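Local coordinates for protein Non-reducing end alpha-L-arabinofuranosidase BoGH43B (Bacteroides ovatus, PDB 5JOZ) that removes terminal non-reducing alpha-L-arabinofuranosyl residues from xyloglucan side chains, turning S units into X units during xyloglucan breakdown, at residues K51-A56 / K108-P113; N62-G67 / P117-N122; H331-L336 / N355-F360; N377-V382 / G408-M413; L389-D394 / Y447-K452. All coordinates share one frame; numbering follows the deposited sequence.

Contact 1 (K51-A56 / K108-P113); sequences KLIGHA and KNPAGP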
# COMPACT_ATOMS: atom_id res chain seq x y z
N LYS A 51 -11.21 8.35 -2.60
CA LYS A 51 -10.45 9.52 -2.21
C LYS A 51 -9.74 9.21 -0.90
O LYS A 51 -10.36 8.70 0.04
CB LYS A 51 -11.38 10.72 -2.00
CG LYS A 51 -10.69 12.00 -1.55
CD LYS A 51 -11.61 13.22 -1.63
CE LYS A 51 -10.89 14.45 -2.17
NZ LYS A 51 -10.09 15.14 -1.13
N LEU A 52 -8.45 9.58 -0.84
CA LEU A 52 -7.65 9.38 0.36
C LEU A 52 -8.04 10.47 1.35
O LEU A 52 -8.06 11.65 0.98
CB LEU A 52 -6.16 9.49 -0.00
CG LEU A 52 -5.11 9.30 1.08
CD1 LEU A 52 -5.21 7.92 1.71
CD2 LEU A 52 -3.73 9.53 0.48
N ILE A 53 -8.40 10.08 2.57
CA ILE A 53 -8.82 11.05 3.62
C ILE A 53 -7.95 11.08 4.88
O ILE A 53 -8.04 12.03 5.67
CB ILE A 53 -10.30 10.85 4.04
CG1 ILE A 53 -10.56 9.46 4.63
CG2 ILE A 53 -11.24 11.11 2.86
CD1 ILE A 53 -11.79 9.42 5.51
N GLY A 54 -7.13 10.06 5.09
CA GLY A 54 -6.28 10.01 6.26
C GLY A 54 -5.51 8.71 6.29
O GLY A 54 -5.50 7.97 5.30
N HIS A 55 -4.86 8.46 7.41
CA HIS A 55 -4.18 7.19 7.66
C HIS A 55 -4.51 6.76 9.08
O HIS A 55 -4.61 7.60 9.97
CB HIS A 55 -2.67 7.37 7.47
CG HIS A 55 -2.28 7.82 6.10
ND1 HIS A 55 -2.44 9.12 5.67
CD2 HIS A 55 -1.74 7.14 5.05
CE1 HIS A 55 -2.05 9.22 4.41
NE2 HIS A 55 -1.61 8.04 4.02
N ALA A 56 -4.70 5.46 9.28
CA ALA A 56 -4.99 4.95 10.62
C ALA A 56 -3.82 5.21 11.55
O ALA A 56 -4.01 5.50 12.73
CB ALA A 56 -5.32 3.48 10.59
N LYS A 108 -13.63 8.31 16.01
CA LYS A 108 -14.99 8.78 15.73
C LYS A 108 -15.06 9.23 14.27
O LYS A 108 -16.04 8.97 13.59
CB LYS A 108 -15.37 9.92 16.69
N ASN A 109 -14.01 9.91 13.81
CA ASN A 109 -13.89 10.40 12.44
C ASN A 109 -12.85 9.51 11.73
O ASN A 109 -11.70 9.43 12.17
CB ASN A 109 -13.41 11.86 12.47
CG ASN A 109 -13.59 12.59 11.14
OD1 ASN A 109 -13.41 12.04 10.05
ND2 ASN A 109 -13.92 13.86 11.24
N PRO A 110 -13.23 8.85 10.61
CA PRO A 110 -12.26 7.99 9.93
C PRO A 110 -11.10 8.76 9.27
O PRO A 110 -10.07 8.17 8.98
CB PRO A 110 -13.12 7.29 8.88
CG PRO A 110 -14.21 8.26 8.57
CD PRO A 110 -14.49 8.97 9.85
N ALA A 111 -11.27 10.07 9.06
CA ALA A 111 -10.16 10.95 8.65
C ALA A 111 -9.12 11.14 9.74
O ALA A 111 -7.99 11.51 9.44
CB ALA A 111 -10.69 12.32 8.22
N GLY A 112 -9.51 10.91 10.99
CA GLY A 112 -8.64 11.07 12.16
C GLY A 112 -9.19 12.13 13.10
O GLY A 112 -10.11 12.87 12.73
N PRO A 113 -8.65 12.24 14.32
CA PRO A 113 -7.49 11.48 14.80
C PRO A 113 -7.82 10.06 15.26
O PRO A 113 -8.91 9.81 15.78
CB PRO A 113 -7.05 12.31 16.01
CG PRO A 113 -8.33 12.87 16.55
CD PRO A 113 -9.10 13.24 15.32
O HOH W 1 -5.41 10.39 9.59
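Ile53 meets the turn at Pro110 and Ala111 almost entirely through its terminal methyl. CG1 sits between the backbone N and the carbonyl carbon (chi1 61°), and the chain then runs outward, bringing CD1 against the peptide that joins the two loop residues. Ile53 CD1 comes within 3.6 Å of Ala111 N, and it lies 4.1 Å from Pro110 CG, so one methyl touches both the proline ring and the start of the alanine. The Ala111 methyl packs from the loop side, its CB 3.7 Å from Ile53 O.

The loop that receives this methyl is held by its own bonds. Residues Asn109 to Gly112 form a type I beta turn, and the Asn109 side chain folds back over it in an Asx turn. Asn109 OD1 accepts from Ala111 N at 3.1 Å, with the N-H pointing at it at 148° and the donor tilted from the carbonyl plane. The same amide that receives the isoleucine methyl is thereby engaged by a polar partner as well. Gly54 passes close to the turn, where a beta-carbon would run into Ala111 O. Just beyond it a water joins the backbones, accepting from His55 N at 3.0 Å and donating to Ala111 O at 2.8 Å.

Ile53 and Gly54 together face Val41 in a classic beta bulge on strand 51-55, an edge strand of the first four-stranded propeller blade. The turn belongs to the 102-107 to 118-119 connection of the second blade, and Tyr27 of strand 25-29 touches both Ile53 and Pro110 where the two blades adjoin.

Contact 2 (N62-G67 / P117-N122); sequences NNPLMG and PVWVGN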
# COMPACT_ATOMS: atom_id res chain seq x y z
N ASN A 62 1.65 5.15 17.32
CA ASN A 62 0.81 4.07 16.73
C ASN A 62 1.37 3.40 15.45
O ASN A 62 0.73 2.49 14.94
CB ASN A 62 -0.67 4.49 16.57
CG ASN A 62 -0.90 5.66 15.63
OD1 ASN A 62 -0.06 5.99 14.79
ND2 ASN A 62 -2.05 6.31 15.77
N ASN A 63 2.53 3.84 14.95
CA ASN A 63 3.28 3.06 13.94
C ASN A 63 4.78 3.05 14.28
O ASN A 63 5.57 3.75 13.65
CB ASN A 63 3.03 3.60 12.50
CG ASN A 63 3.24 2.54 11.40
OD1 ASN A 63 3.58 1.38 11.65
ND2 ASN A 63 3.04 2.95 10.15
N PRO A 64 5.17 2.26 15.30
CA PRO A 64 6.60 2.06 15.58
C PRO A 64 7.26 1.21 14.49
O PRO A 64 6.92 0.04 14.34
CB PRO A 64 6.61 1.32 16.93
CG PRO A 64 5.26 0.69 17.05
CD PRO A 64 4.31 1.57 16.28
N LEU A 65 8.19 1.81 13.74
CA LEU A 65 8.76 1.17 12.55
C LEU A 65 10.28 1.01 12.52
O LEU A 65 10.79 0.30 11.65
CB LEU A 65 8.32 1.92 11.30
CG LEU A 65 6.85 1.73 10.89
CD1 LEU A 65 6.50 2.68 9.77
CD2 LEU A 65 6.59 0.29 10.46
N MET A 66 10.99 1.63 13.46
CA MET A 66 12.46 1.67 13.39
C MET A 66 13.05 0.26 13.52
O MET A 66 12.58 -0.56 14.32
CB MET A 66 13.05 2.60 14.46
CG MET A 66 12.68 4.08 14.30
SD MET A 66 13.13 4.87 12.72
CE MET A 66 13.65 6.48 13.31
N GLY A 67 14.05 -0.02 12.69
CA GLY A 67 14.68 -1.34 12.65
C GLY A 67 13.98 -2.37 11.77
O GLY A 67 14.56 -3.41 11.48
N PRO A 117 -2.18 2.63 20.02
CA PRO A 117 -2.57 1.23 19.84
C PRO A 117 -3.02 0.55 21.13
O PRO A 117 -2.50 0.82 22.22
CB PRO A 117 -1.30 0.55 19.31
CG PRO A 117 -0.19 1.50 19.50
CD PRO A 117 -0.71 2.81 20.00
N VAL A 118 -4.02 -0.31 20.99
CA VAL A 118 -4.42 -1.26 22.01
C VAL A 118 -3.79 -2.58 21.58
O VAL A 118 -4.26 -3.23 20.63
CB VAL A 118 -5.95 -1.35 22.11
CG1 VAL A 118 -6.36 -2.41 23.13
CG2 VAL A 118 -6.53 0.02 22.47
N TRP A 119 -2.71 -2.95 22.25
CA TRP A 119 -1.99 -4.19 21.96
C TRP A 119 -2.75 -5.35 22.60
O TRP A 119 -2.99 -5.36 23.82
CB TRP A 119 -0.56 -4.14 22.49
CG TRP A 119 0.25 -2.98 22.01
CD1 TRP A 119 0.51 -1.83 22.70
CD2 TRP A 119 0.92 -2.87 20.76
NE1 TRP A 119 1.30 -1.00 21.95
CE2 TRP A 119 1.56 -1.61 20.75
CE3 TRP A 119 1.03 -3.70 19.63
CZ2 TRP A 119 2.32 -1.16 19.66
CZ3 TRP A 119 1.78 -3.25 18.54
CH2 TRP A 119 2.42 -1.99 18.57
N VAL A 120 -3.11 -6.33 21.77
CA VAL A 120 -3.94 -7.47 22.19
C VAL A 120 -3.09 -8.64 22.73
O VAL A 120 -3.61 -9.53 23.42
CB VAL A 120 -4.90 -7.92 21.06
CG1 VAL A 120 -5.66 -6.73 20.48
CG2 VAL A 120 -4.17 -8.67 19.95
N GLY A 121 -1.81 -8.66 22.38
CA GLY A 121 -0.84 -9.55 22.99
C GLY A 121 -0.59 -10.84 22.26
O GLY A 121 -0.44 -11.89 22.89
N ASN A 122 -0.53 -10.77 20.93
CA ASN A 122 -0.06 -11.91 20.12
C ASN A 122 0.54 -11.41 18.80
O ASN A 122 0.44 -10.23 18.47
CB ASN A 122 -1.17 -12.96 19.91
CG ASN A 122 -2.40 -12.40 19.19
OD1 ASN A 122 -2.37 -12.09 18.00
ND2 ASN A 122 -3.51 -12.34 19.91
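Asn62 packs its CA and CB against the ring of Pro117, Asn62 CB standing 3.8 Å from Pro117 CD, while Pro117 CG reaches to 3.9 Å from Asn62 CA. The proline thus lies against the root of the asparagine and not against its amide. With chi1 at 63° the carboxamide is turned away from Pro117 and has its own partners: ND2 is hydrogen-bonded to Ser115 O, just before the second segment, and OD1 to Arg59 N. Bonds at both ends of the amide probably fix its rotation.

Asn63 points its side chain away from 117-122, where OD1 meets Gln75 NE2. The chain here is the connection between two blades of the five-bladed beta-propeller characteristic of family 43 glycoside hydrolases, leaving strand 51-55 of the first and heading for strand 74-83 of the second. The opposing segment holds strand 118-119, the short outer strand of that second blade, hydrogen-bonded to strand 102-107.

Pro64 follows, its ring directed at this outer strand. Pro64 CG approaches Trp119 CH2 at 4.2 Å, meeting the indole at its edge and near its plane, and the proline and the indole run antiparallel past one another. CG of the tryptophan is anti to its own carbonyl carbon (chi1 -56°), which sets the ring back along its own segment, and Pro117 CB lies 3.8 Å above the plane of one face of the Trp119 indole, nearer the border of the ring than its middle. Past Pro64 the segment leaves the tryptophan, and Leu65 N bonds to OD1 of Asn328.

Contact 3 (H331-L336 / N355-F360); sequences HSFWSL and NDSPSF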
# COMPACT_ATOMS: atom_id res chain seq x y z
N HIS A 331 11.03 15.09 11.88
CA HIS A 331 10.57 16.29 11.19
C HIS A 331 11.73 17.27 10.93
O HIS A 331 11.60 18.15 10.08
CB HIS A 331 9.44 17.01 11.96
CG HIS A 331 8.51 17.81 11.09
ND1 HIS A 331 8.93 18.55 10.01
CD2 HIS A 331 7.17 18.00 11.17
CE1 HIS A 331 7.90 19.15 9.45
NE2 HIS A 331 6.81 18.83 10.13
N SER A 332 12.85 17.12 11.65
CA SER A 332 14.04 17.91 11.38
C SER A 332 14.61 17.81 9.93
O SER A 332 15.34 18.71 9.52
CB SER A 332 15.16 17.59 12.40
OG SER A 332 15.48 16.21 12.41
N PHE A 333 14.31 16.75 9.18
CA PHE A 333 14.84 16.68 7.79
C PHE A 333 13.97 17.33 6.69
O PHE A 333 14.44 17.45 5.57
CB PHE A 333 15.35 15.28 7.40
CG PHE A 333 14.28 14.26 7.06
CD1 PHE A 333 13.50 14.36 5.91
CD2 PHE A 333 14.12 13.12 7.87
CE1 PHE A 333 12.55 13.40 5.61
CE2 PHE A 333 13.18 12.16 7.55
CZ PHE A 333 12.39 12.29 6.43
N TRP A 334 12.73 17.72 7.02
CA TRP A 334 11.84 18.35 6.03
C TRP A 334 11.00 19.49 6.59
O TRP A 334 10.54 19.45 7.72
CB TRP A 334 10.90 17.31 5.38
CG TRP A 334 9.86 16.75 6.28
CD1 TRP A 334 10.03 15.77 7.22
CD2 TRP A 334 8.48 17.13 6.36
NE1 TRP A 334 8.86 15.51 7.87
CE2 TRP A 334 7.89 16.33 7.36
CE3 TRP A 334 7.70 18.06 5.69
CZ2 TRP A 334 6.53 16.42 7.69
CZ3 TRP A 334 6.36 18.17 6.02
CH2 TRP A 334 5.78 17.35 7.02
N SER A 335 10.79 20.50 5.75
CA SER A 335 9.96 21.64 6.10
C SER A 335 9.25 22.18 4.88
O SER A 335 9.84 22.28 3.80
CB SER A 335 10.81 22.77 6.69
OG SER A 335 9.98 23.85 7.11
N LEU A 336 7.98 22.52 5.09
CA LEU A 336 7.21 23.38 4.19
C LEU A 336 7.11 24.83 4.73
O LEU A 336 6.50 25.69 4.08
CB LEU A 336 5.80 22.80 4.02
CG LEU A 336 5.71 21.47 3.26
CD1 LEU A 336 4.41 20.75 3.59
CD2 LEU A 336 5.84 21.68 1.75
N ASN A 355 18.24 0.49 8.62
CA ASN A 355 16.81 0.41 8.90
C ASN A 355 16.37 1.51 9.89
O ASN A 355 15.97 1.24 11.02
CB ASN A 355 16.46 -0.99 9.46
CG ASN A 355 16.60 -2.10 8.42
OD1 ASN A 355 16.97 -1.87 7.27
ND2 ASN A 355 16.28 -3.32 8.83
N ASP A 356 16.49 2.77 9.47
CA ASP A 356 15.72 3.85 10.08
C ASP A 356 15.19 4.74 8.95
O ASP A 356 14.78 4.19 7.93
CB ASP A 356 16.48 4.58 11.22
CG ASP A 356 17.77 5.21 10.78
OD1 ASP A 356 18.32 4.79 9.72
OD2 ASP A 356 18.23 6.11 11.50
N SER A 357 15.15 6.06 9.11
CA SER A 357 14.40 6.91 8.19
C SER A 357 15.30 7.89 7.42
O SER A 357 15.65 8.95 7.95
CB SER A 357 13.31 7.67 8.95
OG SER A 357 12.42 8.30 8.05
N PRO A 358 15.65 7.54 6.16
CA PRO A 358 16.36 8.48 5.31
C PRO A 358 15.47 9.64 4.87
O PRO A 358 14.25 9.51 4.87
CB PRO A 358 16.76 7.63 4.10
CG PRO A 358 15.82 6.49 4.08
CD PRO A 358 15.24 6.32 5.44
N SER A 359 16.08 10.76 4.50
CA SER A 359 15.34 11.92 4.00
C SER A 359 14.74 11.63 2.59
O SER A 359 15.27 12.05 1.56
CB SER A 359 16.23 13.17 4.00
OG SER A 359 16.88 13.33 5.26
N PHE A 360 13.64 10.90 2.61
CA PHE A 360 12.95 10.44 1.41
C PHE A 360 11.48 10.76 1.61
O PHE A 360 10.94 10.53 2.70
CB PHE A 360 13.13 8.93 1.23
CG PHE A 360 12.28 8.32 0.14
CD1 PHE A 360 10.96 7.93 0.39
CD2 PHE A 360 12.80 8.12 -1.13
CE1 PHE A 360 10.19 7.37 -0.60
CE2 PHE A 360 12.03 7.56 -2.13
CZ PHE A 360 10.72 7.19 -1.87
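In the concanavalin A-like domain a short 3-10 segment, 331-333, ends in Phe333, whose ring lies on the backbone of Ser359. The Ser359 CA stands over one face, 3.6 Å from the centroid of the Phe333 ring and only 16° off the normal, a clear CH-pi contact. Ser359 CB is 3.5 Å from Phe333 CD1, and Ser359 OG reaches the root of the side chain, 3.3 Å from Phe333 CB. That hydroxyl is not spent on the ring, since it is hydrogen-bonded to Lys346 O.

Phe333 is able to lie this way because CG is placed between the backbone N and the carbonyl carbon (chi1 77°), directing the ring at the opposite segment. The fold is a beta-sandwich; strand 334-335, which follows the phenylalanine, belongs to one sheet, and strand 359-364, to which the Ser359 segment leads, belongs to the other. Ser359 is also the centre of an inverse gamma turn, with a weak 2.7 Å bond from Phe360 N to Pro358 O, and it is at this tight bend that CA meets the aromatic face.

At the rim, Ser357 OG sits near the ring plane, 4.0 Å from Phe333 CE2, and bonds to Ile326 O. Pro358 O approaches obliquely, 3.7 Å from Phe333 CZ. Phe325 and Leu345, from strands 325-326 and 343-345, also touch the Phe333 side chain.

Contact 4 (N377-V382 / G408-M413); sequences NFIPKV and GQRVAM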
# COMPACT_ATOMS: atom_id res chain seq x y z
N ASN A 377 16.39 22.96 -6.32
CA ASN A 377 17.57 23.78 -6.09
C ASN A 377 18.46 22.99 -5.13
O ASN A 377 18.07 22.73 -3.99
CB ASN A 377 17.17 25.14 -5.48
CG ASN A 377 18.34 26.13 -5.41
OD1 ASN A 377 19.25 26.10 -6.23
ND2 ASN A 377 18.30 26.99 -4.41
N PHE A 378 19.65 22.59 -5.59
CA PHE A 378 20.58 21.85 -4.74
C PHE A 378 22.03 22.07 -5.12
O PHE A 378 22.45 21.68 -6.21
CB PHE A 378 20.27 20.34 -4.73
CG PHE A 378 21.19 19.56 -3.82
CD1 PHE A 378 21.25 19.84 -2.46
CD2 PHE A 378 22.01 18.55 -4.32
CE1 PHE A 378 22.11 19.14 -1.61
CE2 PHE A 378 22.86 17.84 -3.48
CZ PHE A 378 22.91 18.13 -2.13
N ILE A 379 22.79 22.69 -4.22
CA ILE A 379 24.22 22.90 -4.40
C ILE A 379 24.97 21.91 -3.50
O ILE A 379 24.98 22.09 -2.28
CB ILE A 379 24.64 24.35 -4.03
CG1 ILE A 379 23.83 25.38 -4.83
CG2 ILE A 379 26.15 24.54 -4.23
CD1 ILE A 379 23.98 25.27 -6.34
N PRO A 380 25.57 20.86 -4.10
CA PRO A 380 26.42 19.97 -3.30
C PRO A 380 27.81 20.57 -3.15
O PRO A 380 28.32 21.15 -4.10
CB PRO A 380 26.46 18.69 -4.12
CG PRO A 380 26.28 19.13 -5.53
CD PRO A 380 25.46 20.40 -5.49
N LYS A 381 28.42 20.42 -1.98
CA LYS A 381 29.76 20.96 -1.73
C LYS A 381 30.87 19.90 -1.76
O LYS A 381 32.03 20.26 -1.86
CB LYS A 381 29.79 21.75 -0.40
N VAL A 382 30.52 18.61 -1.67
CA VAL A 382 31.51 17.51 -1.72
C VAL A 382 30.88 16.21 -2.28
O VAL A 382 29.66 16.07 -2.27
CB VAL A 382 32.19 17.33 -0.34
CG1 VAL A 382 31.22 16.79 0.71
CG2 VAL A 382 33.46 16.48 -0.43
N GLY A 408 35.04 18.16 -8.95
CA GLY A 408 34.83 19.61 -8.94
C GLY A 408 33.82 20.16 -9.92
O GLY A 408 33.80 21.36 -10.19
N GLN A 409 32.98 19.28 -10.48
CA GLN A 409 31.88 19.68 -11.35
C GLN A 409 30.57 19.21 -10.72
O GLN A 409 30.48 18.10 -10.19
CB GLN A 409 32.02 19.08 -12.74
CG GLN A 409 33.22 19.58 -13.54
CD GLN A 409 33.27 19.01 -14.96
OE1 GLN A 409 32.72 17.95 -15.24
NE2 GLN A 409 33.91 19.74 -15.86
N ARG A 410 29.57 20.07 -10.77
CA ARG A 410 28.24 19.72 -10.34
C ARG A 410 27.64 18.94 -11.49
O ARG A 410 27.75 19.36 -12.64
CB ARG A 410 27.46 20.98 -10.08
CG ARG A 410 26.13 20.77 -9.38
CD ARG A 410 25.54 22.14 -9.15
NE ARG A 410 24.11 22.11 -8.90
CZ ARG A 410 23.17 22.69 -9.63
NH1 ARG A 410 23.44 23.39 -10.72
NH2 ARG A 410 21.91 22.57 -9.25
N VAL A 411 27.00 17.82 -11.18
CA VAL A 411 26.52 16.89 -12.21
C VAL A 411 25.13 16.35 -11.90
O VAL A 411 24.70 16.33 -10.74
CB VAL A 411 27.48 15.69 -12.40
CG1 VAL A 411 28.89 16.17 -12.70
CG2 VAL A 411 27.49 14.78 -11.17
N ALA A 412 24.45 15.88 -12.94
CA ALA A 412 23.25 15.07 -12.80
C ALA A 412 23.67 13.62 -13.01
O ALA A 412 24.43 13.33 -13.93
CB ALA A 412 22.21 15.48 -13.82
N MET A 413 23.19 12.73 -12.16
CA MET A 413 23.62 11.34 -12.12
C MET A 413 22.39 10.42 -12.09
O MET A 413 21.51 10.61 -11.26
CB MET A 413 24.49 11.10 -10.88
CG MET A 413 24.90 9.65 -10.65
SD MET A 413 26.09 9.39 -9.30
CE MET A 413 25.13 9.94 -7.88
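Arg410 grips the carbonyl oxygen of Phe378 side-on with two nitrogens, NE and NH2, each 3.2 Å from Phe378 O. Neither bond is quite straight: the N-H...O angle is 144° at NE and 141° at NH2. Both donors come from the same face of the carbonyl; NE is tilted modestly from its plane, whereas NH2 stands well above it. NH1 bonds to Pro431 O, and NH2 also to Gly434 O, so backbone carbonyls from two loops gather round one buried guanidinium and their dipoles probably stabilise its positive charge.

The arm reaches this far because CG is anti to the backbone N (chi1 -169°) and the chain stays extended to NE. Pro380 crosses it at about a right angle, with Pro380 CD 4.0 Å from Arg410 CG. Ile379 CD1 sits 4.0 Å above the plane of the Arg410 guanidinium, over one face and toward its rim. A leucine in place of Arg410 would probably leave Phe378 O without its two donors, and the carbonyls of Pro431 and Gly434 without theirs, freeing both loops to shift.

Phe378 follows strand 370-377 of one sheet, on the way to strand 386-387 of the other, while Arg410 projects from strand 409-418 of that second sheet. The arginine therefore ties a crossover loop to the far sheet of the concanavalin A-like beta-sandwich.

Contact 5 (L389-D394 / Y447-K452); sequences LVVRAD and YTFEIK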
# COMPACT_ATOMS: atom_id res chain seq x y z
N LEU A 389 15.56 12.63 -7.35
CA LEU A 389 14.44 11.70 -7.39
C LEU A 389 14.91 10.27 -7.37
O LEU A 389 15.98 9.95 -7.90
CB LEU A 389 13.58 11.92 -8.63
CG LEU A 389 13.03 13.33 -8.82
CD1 LEU A 389 12.17 13.40 -10.07
CD2 LEU A 389 12.27 13.82 -7.59
N VAL A 390 14.11 9.40 -6.76
CA VAL A 390 14.43 7.98 -6.65
C VAL A 390 13.22 7.12 -7.03
O VAL A 390 12.09 7.42 -6.64
CB VAL A 390 14.92 7.63 -5.23
CG1 VAL A 390 15.13 6.12 -5.06
CG2 VAL A 390 16.21 8.38 -4.94
N VAL A 391 13.49 6.06 -7.80
CA VAL A 391 12.56 4.98 -8.04
C VAL A 391 12.99 3.92 -7.04
O VAL A 391 14.06 3.34 -7.17
CB VAL A 391 12.66 4.44 -9.49
CG1 VAL A 391 11.66 3.33 -9.73
CG2 VAL A 391 12.44 5.57 -10.49
N ARG A 392 12.17 3.70 -6.01
CA ARG A 392 12.48 2.76 -4.95
C ARG A 392 11.61 1.54 -5.11
O ARG A 392 10.40 1.68 -5.26
CB ARG A 392 12.22 3.37 -3.58
CG ARG A 392 12.12 2.37 -2.41
CD ARG A 392 11.88 3.17 -1.14
NE ARG A 392 11.71 2.33 0.04
CZ ARG A 392 12.71 1.78 0.74
NH1 ARG A 392 13.99 1.99 0.40
NH2 ARG A 392 12.42 1.03 1.80
N ALA A 393 12.23 0.36 -5.05
CA ALA A 393 11.53 -0.89 -4.79
C ALA A 393 11.73 -1.30 -3.33
O ALA A 393 10.77 -1.56 -2.61
CB ALA A 393 12.03 -1.97 -5.73
N ASP A 394 12.98 -1.33 -2.89
CA ASP A 394 13.31 -1.56 -1.48
C ASP A 394 14.71 -0.96 -1.19
O ASP A 394 15.25 -0.24 -2.02
CB ASP A 394 13.18 -3.07 -1.12
CG ASP A 394 14.10 -3.97 -1.94
OD1 ASP A 394 15.26 -3.60 -2.17
OD2 ASP A 394 13.67 -5.08 -2.35
N TYR A 447 11.85 2.75 -17.52
CA TYR A 447 11.94 4.08 -16.96
C TYR A 447 12.99 4.80 -17.76
O TYR A 447 14.04 4.21 -18.03
CB TYR A 447 12.43 4.02 -15.52
CG TYR A 447 11.49 3.38 -14.55
CD1 TYR A 447 10.34 4.05 -14.14
CD2 TYR A 447 11.76 2.14 -14.00
CE1 TYR A 447 9.48 3.48 -13.21
CE2 TYR A 447 10.91 1.56 -13.07
CZ TYR A 447 9.76 2.24 -12.69
OH TYR A 447 8.90 1.67 -11.79
N THR A 448 12.70 6.04 -18.14
CA THR A 448 13.67 6.91 -18.81
C THR A 448 13.88 8.15 -17.93
O THR A 448 12.92 8.71 -17.41
CB THR A 448 13.19 7.30 -20.22
OG1 THR A 448 12.93 6.10 -20.95
CG2 THR A 448 14.26 8.12 -20.96
N PHE A 449 15.15 8.53 -17.77
CA PHE A 449 15.58 9.58 -16.84
C PHE A 449 16.15 10.78 -17.61
O PHE A 449 17.05 10.61 -18.44
CB PHE A 449 16.66 9.02 -15.91
CG PHE A 449 16.21 7.84 -15.12
CD1 PHE A 449 16.36 6.54 -15.61
CD2 PHE A 449 15.62 8.01 -13.86
CE1 PHE A 449 15.93 5.45 -14.87
CE2 PHE A 449 15.20 6.92 -13.11
CZ PHE A 449 15.35 5.64 -13.62
N GLU A 450 15.62 11.98 -17.33
CA GLU A 450 15.89 13.20 -18.10
C GLU A 450 16.18 14.40 -17.17
O GLU A 450 15.68 14.45 -16.05
CB GLU A 450 14.71 13.55 -19.02
CG GLU A 450 14.23 12.42 -19.94
CD GLU A 450 13.03 11.60 -19.42
OE1 GLU A 450 12.70 11.64 -18.21
OE2 GLU A 450 12.40 10.89 -20.25
N ILE A 451 16.98 15.35 -17.67
CA ILE A 451 17.34 16.56 -16.93
C ILE A 451 17.22 17.81 -17.80
O ILE A 451 17.37 17.75 -19.03
CB ILE A 451 18.78 16.46 -16.36
CG1 ILE A 451 19.82 16.35 -17.49
CG2 ILE A 451 18.88 15.27 -15.41
CD1 ILE A 451 21.23 16.07 -17.06
N LYS A 452 16.92 18.94 -17.16
CA LYS A 452 16.90 20.25 -17.81
C LYS A 452 17.43 21.36 -16.88
O LYS A 452 17.01 21.48 -15.72
CB LYS A 452 15.50 20.61 -18.33
CG LYS A 452 15.47 21.94 -19.08
CD LYS A 452 14.15 22.23 -19.75
CE LYS A 452 14.29 23.35 -20.76
NZ LYS A 452 13.01 23.63 -21.46
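Val391 sets its two methyls against two rings of the facing strand, and the closer fit is on Tyr447. Val391 CG1 lies over one face of the phenol, 3.7 Å from Tyr447 CZ and 4.0 Å from the ring centroid, a CH-pi contact displaced toward the hydroxyl end of the ring. Holding CG1 anti to the backbone N (chi1 -179°) directs this methyl at the tyrosine and leaves CG2 for Phe449.

That second meeting is looser: Val391 CG2 comes at the ring edge, near its plane, 4.0 Å from Phe449 CE2. On the other face of the strand Glu450, partly exposed, bonds to Thr441, while Lys452 is exposed. The backbones stay well apart, 9.0 Å between the CA atoms of Val391 and Tyr447, as expected of strands in the two facing sheets of the sandwich.

Replacing Tyr447 by an alanine would probably open a gap beneath Val391 CG1 and leave Gln365 OE1 without the hydroxyl it now pairs with. The contact has no polar bond of its own, so its hold comes from dispersion and the burial of carbon, with the Tyr447 hydroxyl satisfied by Gln365.

How the contacts relate
From the N terminus, contact 1 opens at 51-56 and contact 2 at 62-67 before either closes, at 108-113 and 117-122; the two cross, and both bind the first propeller blade and its exit loop to the second. Contact 3 follows in series, closing a short loop within the C-terminal sandwich. Contacts 4 and 5 then cross in turn and, like contact 3, join the two sheets of that sandwich; they touch where Ala412 packs on Ile451. Phe360 of contact 3 packs on Val390 and Arg392 of contact 5. Propeller and sandwich meet between contacts 2 and 3, where Gly67 N lies 2.8 Å from Asn355 O, a probable hydrogen bond, and Met66 packs on Asp356.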